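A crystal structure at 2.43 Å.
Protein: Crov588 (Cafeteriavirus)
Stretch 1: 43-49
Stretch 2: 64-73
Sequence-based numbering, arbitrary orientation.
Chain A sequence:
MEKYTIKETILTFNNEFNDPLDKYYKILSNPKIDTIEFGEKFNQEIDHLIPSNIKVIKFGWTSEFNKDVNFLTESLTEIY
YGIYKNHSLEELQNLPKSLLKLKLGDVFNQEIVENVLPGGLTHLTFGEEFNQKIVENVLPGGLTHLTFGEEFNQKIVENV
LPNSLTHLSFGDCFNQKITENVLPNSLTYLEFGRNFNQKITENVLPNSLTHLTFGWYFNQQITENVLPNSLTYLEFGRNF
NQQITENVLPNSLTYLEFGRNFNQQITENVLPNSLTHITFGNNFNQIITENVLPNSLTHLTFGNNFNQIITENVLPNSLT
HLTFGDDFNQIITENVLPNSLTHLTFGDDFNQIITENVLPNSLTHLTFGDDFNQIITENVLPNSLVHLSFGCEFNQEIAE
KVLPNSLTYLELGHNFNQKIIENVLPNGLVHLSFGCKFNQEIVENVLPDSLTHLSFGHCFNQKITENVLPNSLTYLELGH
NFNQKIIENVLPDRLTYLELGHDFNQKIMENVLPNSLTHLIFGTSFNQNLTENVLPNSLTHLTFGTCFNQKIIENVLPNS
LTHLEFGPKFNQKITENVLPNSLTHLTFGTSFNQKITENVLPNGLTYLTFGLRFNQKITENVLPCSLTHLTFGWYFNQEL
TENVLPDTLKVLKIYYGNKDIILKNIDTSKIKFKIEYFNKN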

# COMPACT_ATOMS: atom_id res chain seq x y z
N ASN A 43 -13.03 -6.90 27.05
CA ASN A 43 -13.51 -6.10 28.17
C ASN A 43 -13.50 -6.98 29.42
O ASN A 43 -14.53 -7.40 29.94
N GLN A 44 -12.30 -7.25 29.93
CA GLN A 44 -12.13 -8.08 31.12
C GLN A 44 -11.05 -7.45 31.99
O GLN A 44 -10.21 -6.68 31.52
N GLU A 45 -11.07 -7.78 33.29
CA GLU A 45 -10.06 -7.30 34.21
C GLU A 45 -8.67 -7.64 33.71
O GLU A 45 -8.45 -8.67 33.07
N ILE A 46 -7.71 -6.75 33.99
CA ILE A 46 -6.32 -7.00 33.65
C ILE A 46 -5.40 -6.63 34.81
O ILE A 46 -4.17 -6.61 34.66
N ASP A 47 -5.99 -6.36 35.97
CA ASP A 47 -5.23 -5.86 37.11
C ASP A 47 -4.06 -6.78 37.46
O ASP A 47 -2.90 -6.44 37.19
N HIS A 48 -4.34 -7.94 38.06
CA HIS A 48 -3.30 -8.83 38.55
C HIS A 48 -3.03 -9.99 37.59
O HIS A 48 -2.48 -11.01 38.01
N LEU A 49 -3.38 -9.83 36.32
CA LEU A 49 -3.36 -10.93 35.36
C LEU A 49 -2.34 -10.70 34.25
O LEU A 49 -2.47 -11.28 33.17
N GLU A 64 -13.63 -1.78 23.42
CA GLU A 64 -14.78 -1.68 24.32
C GLU A 64 -14.39 -1.82 25.79
O GLU A 64 -15.27 -2.00 26.64
N PHE A 65 -13.11 -1.73 26.10
CA PHE A 65 -12.62 -1.89 27.47
C PHE A 65 -12.96 -0.68 28.32
O PHE A 65 -12.64 0.46 27.96
N ASN A 66 -13.63 -0.93 29.46
CA ASN A 66 -13.78 0.09 30.51
C ASN A 66 -13.85 -0.62 31.87
O ASN A 66 -14.90 -0.73 32.50
N LYS A 67 -12.71 -1.12 32.32
CA LYS A 67 -12.58 -1.68 33.66
C LYS A 67 -11.69 -0.77 34.50
O LYS A 67 -10.75 -0.14 33.98
N ASP A 68 -11.97 -0.70 35.80
CA ASP A 68 -11.06 -0.01 36.71
C ASP A 68 -9.70 -0.71 36.69
O ASP A 68 -9.63 -1.94 36.75
N VAL A 69 -8.64 0.07 36.57
CA VAL A 69 -7.28 -0.43 36.42
C VAL A 69 -6.41 0.30 37.42
O VAL A 69 -6.14 1.50 37.25
N ASN A 70 -5.97 -0.40 38.46
CA ASN A 70 -5.19 0.23 39.52
C ASN A 70 -3.91 -0.50 39.90
O ASN A 70 -3.19 -0.02 40.79
N PHE A 71 -3.61 -1.64 39.29
CA PHE A 71 -2.45 -2.43 39.67
C PHE A 71 -1.67 -2.90 38.45
O PHE A 71 -1.45 -4.09 38.23
N LEU A 72 -1.24 -1.95 37.63
CA LEU A 72 -0.37 -2.31 36.51
C LEU A 72 1.00 -2.73 37.03
O LEU A 72 1.47 -2.27 38.07
N THR A 73 1.65 -3.61 36.27
CA THR A 73 3.01 -4.03 36.58
C THR A 73 3.91 -2.81 36.72
O THR A 73 3.76 -1.82 36.00

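Two irregular loop segments are joined here by side-chain carboxamide and carboxylate oxygens that accept backbone NH groups, with a small apolar cluster beside those polar anchors. The rule repeats at a four-residue spacing on both segments. Asn43, chi1 t, leaves its backbone sideways, but its end turns in so that OD1 accepts a hydrogen bond from Asn66 N at 3.0 Å, nearly straight at 164°. Asp47, with chi1 at -96° between wells, does the same with one oxygen serving two donors: OD1 takes Asn70 N at 3.0 Å and Phe71 N at 3.1 Å. Neither segment forms a regular strand, and all three hydrogen bonds between them run from a backbone NH to a side-chain oxygen.

Between the two anchors in sequence sits Ile46, chi1 p. Its CD1 reaches Leu72 CD1 at 3.7 Å and Val69 CG1 at 4.0 Å, while its CG1 lies 4.1 Å from Phe65 CZ. Phe65, chi1 t, is buried, and its ring edge meets a backbone oxygen, with CE1 3.3 Å from Gln44 O.

Lys67 points toward the first segment with chi1 and chi2 m and chi3 and chi4 t. Its closest approaches are through carbons: CG lies 3.9 Å from Gln44 C and CE 3.5 Å from Asn43 O. Glu45 OE2 approaches Lys67 CD at 3.9 Å, but no salt bridge forms, since Lys67 NZ stands 5.1 Å from Glu45 OE2.

At the far end, Phe71, chi1 m, points toward the first segment and meets His48, also chi1 m. Their rings meet obliquely, planes at 31°, with His48 CE1 3.6 Å from Phe71 CD2. Phe71 CB sits over the imidazole face, a CH-pi contact. Leu49 and Thr73 contribute no contact, so the packing ends with this aromatic pair and the Ile46 cluster.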

# COMPACT_ATOMS: atom_id res chain seq x y z
CB ASN A 43 -14.90 -5.52 27.88
CG ASN A 43 -15.31 -4.45 28.87
OD1 ASN A 43 -14.46 -3.84 29.53
ND2 ASN A 43 -16.61 -4.22 28.99
CB GLN A 44 -11.74 -9.52 30.76
CG GLN A 44 -12.75 -10.24 29.88
CD GLN A 44 -14.08 -10.49 30.56
OE1 GLN A 44 -14.16 -10.57 31.79
NE2 GLN A 44 -15.14 -10.60 29.77
CB GLU A 45 -10.27 -7.92 35.60
CG GLU A 45 -11.62 -7.63 36.24
CD GLU A 45 -11.75 -6.20 36.71
OE1 GLU A 45 -10.72 -5.58 37.05
OE2 GLU A 45 -12.89 -5.68 36.73
CB ILE A 46 -5.91 -6.24 32.38
CG1 ILE A 46 -6.06 -4.72 32.57
CG2 ILE A 46 -6.76 -6.67 31.19
CD1 ILE A 46 -4.74 -3.99 32.61
CB ASP A 47 -6.14 -5.69 38.33
CG ASP A 47 -6.65 -4.27 38.50
OD1 ASP A 47 -5.94 -3.33 38.07
OD2 ASP A 47 -7.74 -4.08 39.07
CB HIS A 48 -3.68 -9.38 39.92
CG HIS A 48 -3.86 -8.32 40.96
ND1 HIS A 48 -5.07 -7.73 41.22
CD2 HIS A 48 -2.97 -7.75 41.81
CE1 HIS A 48 -4.92 -6.84 42.19
NE2 HIS A 48 -3.66 -6.83 42.56
CB LEU A 49 -4.75 -11.13 34.77
CG LEU A 49 -5.89 -11.14 35.79
CD1 LEU A 49 -7.24 -11.10 35.11
CD2 LEU A 49 -5.77 -12.37 36.69
CB GLU A 64 -15.80 -2.76 23.94
CG GLU A 64 -16.30 -2.66 22.50
CD GLU A 64 -17.44 -3.62 22.20
OE1 GLU A 64 -17.91 -4.31 23.12
OE2 GLU A 64 -17.88 -3.67 21.03
CB PHE A 65 -11.10 -2.12 27.43
CG PHE A 65 -10.45 -2.22 28.77
CD1 PHE A 65 -10.49 -3.40 29.48
CD2 PHE A 65 -9.77 -1.14 29.31
CE1 PHE A 65 -9.88 -3.50 30.72
CE2 PHE A 65 -9.15 -1.23 30.54
CZ PHE A 65 -9.21 -2.42 31.25
CB ASN A 66 -15.00 0.99 30.30
CG ASN A 66 -14.98 2.20 31.24
OD1 ASN A 66 -13.96 2.51 31.85
ND2 ASN A 66 -16.12 2.89 31.34
CB LYS A 67 -11.98 -3.09 33.63
CG LYS A 67 -12.79 -4.10 32.85
CD LYS A 67 -14.20 -4.23 33.39
CE LYS A 67 -14.94 -5.39 32.74
NZ LYS A 67 -16.39 -5.40 33.09
CB ASP A 68 -11.63 0.03 38.12
CG ASP A 68 -12.86 0.90 38.23
OD1 ASP A 68 -13.79 0.71 37.42
OD2 ASP A 68 -12.90 1.78 39.12
CB VAL A 69 -6.76 -0.24 34.99
CG1 VAL A 69 -5.34 -0.74 34.86
CG2 VAL A 69 -7.67 -0.95 33.98
CB ASN A 70 -6.06 0.40 40.78
CG ASN A 70 -7.07 1.53 40.64
OD1 ASN A 70 -6.77 2.68 40.96
ND2 ASN A 70 -8.26 1.20 40.16
CB PHE A 71 -2.87 -3.60 40.55
CG PHE A 71 -3.33 -3.19 41.92
CD1 PHE A 71 -2.42 -2.72 42.85
CD2 PHE A 71 -4.67 -3.27 42.28
CE1 PHE A 71 -2.83 -2.33 44.10
CE2 PHE A 71 -5.08 -2.87 43.54
CZ PHE A 71 -4.16 -2.41 44.45
CB LEU A 72 -0.19 -1.14 35.55
CG LEU A 72 -1.30 -0.76 34.57
CD1 LEU A 72 -1.91 -1.96 33.90
CD2 LEU A 72 -2.33 0.06 35.34
CB THR A 73 3.53 -4.96 35.49
OG1 THR A 73 2.67 -6.11 35.39
CG2 THR A 73 4.95 -5.42 35.78